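Local structure of penicillin-binding protein 2 (Pbp2) (Helicobacter pylori, 5LP5) at the interface of chains A and B. The protein binds MreC in a core cell wall synthesis complex and, as a penicillin-binding protein, probably acts as a transpeptidase that cross-links peptidoglycan. Coordinates in Å, arbitrary orientation; residue numbers count along the deposited sequence, not the author numbering. Chains: chain A, Penicillin-binding protein 2 (Pbp2); chain B, Rod shape-determining protein (MreC).

The interface of chains A and B. Residues chain A 69, 71, 134, 147; chain B 182, 221-222.
A:Leu69 and B:Thr221 meet where a methyl group touches a backbone carbonyl oxygen: CD1 of the leucine lies 3.5 Å from O of B:Thr221, a van der Waals contact; no hydrogen bond or salt bridge crosses this patch. It joins the PBP dimerisation domain of Pbp2 to the MreC barrel core, within the PBP2-MreC complex of cell wall synthesis. With CG anti to the backbone N (chi1 -174°), the A:Leu69 branch points out from strand 66-76 to MreC, where CD2 touches O of B:Phe182 and, at 3.9 Å, CB of B:Tyr222. At the centre, B:Phe182 at the end of strand 178-183 is met by several Pbp2 groups. A:Phe71, also from strand 66-76, crosses it at about a right angle in a loose contact: CZ comes to 4.1 Å from CB of B:Phe182, while CE1 lies 4.2 Å above the ring plane near its rim. A:Tyr134, on helix 134-138, comes to the ring's edge, again nearly perpendicular, with CZ in its plane; CE1 and the phenol OH each lie 3.4 Å from CE2 of B:Phe182. The pyrrolidine of A:Pro147, on strand 144-152, crosses B:Phe182 at about a right angle and B:Tyr222 obliquely. Its CG, 3.7 Å from both CD1 of B:Phe182 and CE2 of B:Tyr222, sits over the same tyrosine face as that CD1, while CD meets CE1 of the phenylalanine. Within MreC, B:Phe182 CD1 lies 3.8 Å above the B:Tyr222 ring, near its rim.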
# COMPACT_ATOMS: atom_id res chain seq x y z
N LEU A 69 2.73 -0.52 4.12
CA LEU A 69 3.88 0.33 4.32
C LEU A 69 5.00 -0.46 4.98
O LEU A 69 4.87 -0.97 6.07
CB LEU A 69 3.48 1.52 5.17
CG LEU A 69 4.51 2.59 5.38
CD1 LEU A 69 5.14 3.02 4.06
CD2 LEU A 69 3.86 3.78 6.07
N PHE A 71 9.66 -1.07 4.85
CA PHE A 71 10.90 -0.32 4.81
C PHE A 71 11.94 -0.93 3.89
O PHE A 71 11.73 -1.98 3.29
CB PHE A 71 11.45 -0.16 6.23
CG PHE A 71 10.79 0.94 6.99
CD1 PHE A 71 11.18 2.26 6.81
CD2 PHE A 71 9.75 0.67 7.86
CE1 PHE A 71 10.56 3.27 7.51
CE2 PHE A 71 9.14 1.68 8.55
CZ PHE A 71 9.54 2.98 8.38
N TYR A 134 15.07 1.48 13.62
CA TYR A 134 15.09 2.80 12.99
C TYR A 134 16.08 3.74 13.68
O TYR A 134 16.91 4.34 13.03
CB TYR A 134 13.71 3.42 12.93
CG TYR A 134 13.71 4.78 12.27
CD1 TYR A 134 13.51 4.90 10.91
CD2 TYR A 134 13.91 5.94 12.99
CE1 TYR A 134 13.53 6.14 10.29
CE2 TYR A 134 13.92 7.18 12.37
CZ TYR A 134 13.74 7.26 11.03
OH TYR A 134 13.75 8.48 10.44
N PRO A 147 10.74 4.48 3.51
CA PRO A 147 9.43 3.87 3.35
C PRO A 147 9.14 3.46 1.91
O PRO A 147 9.35 4.24 0.98
CB PRO A 147 8.48 4.98 3.78
CG PRO A 147 9.20 6.23 3.43
CD PRO A 147 10.66 5.95 3.60
N PHE B 182 6.40 8.77 8.69
CA PHE B 182 6.15 7.39 8.27
C PHE B 182 4.87 6.73 8.78
O PHE B 182 4.83 5.54 9.06
CB PHE B 182 7.37 6.50 8.56
CG PHE B 182 8.68 7.11 8.13
CD1 PHE B 182 8.84 7.67 6.86
CD2 PHE B 182 9.72 7.19 9.04
CE1 PHE B 182 10.05 8.24 6.50
CE2 PHE B 182 10.94 7.73 8.67
CZ PHE B 182 11.11 8.26 7.40
N THR B 221 2.72 7.70 -0.02
CA THR B 221 2.94 6.34 0.50
C THR B 221 2.89 6.32 2.04
O THR B 221 2.78 5.28 2.68
CB THR B 221 4.24 5.69 -0.01
OG1 THR B 221 5.34 6.02 0.84
CG2 THR B 221 4.54 6.13 -1.45
N TYR B 222 2.93 7.51 2.62
CA TYR B 222 2.87 7.71 4.04
C TYR B 222 2.50 9.18 4.31
O TYR B 222 2.50 10.01 3.40
CB TYR B 222 4.22 7.36 4.66
CG TYR B 222 5.32 8.34 4.36
CD1 TYR B 222 5.68 9.32 5.29
CD2 TYR B 222 6.01 8.31 3.15
CE1 TYR B 222 6.71 10.21 5.04
CE2 TYR B 222 7.05 9.20 2.88
CZ TYR B 222 7.37 10.15 3.82
OH TYR B 222 8.38 11.04 3.55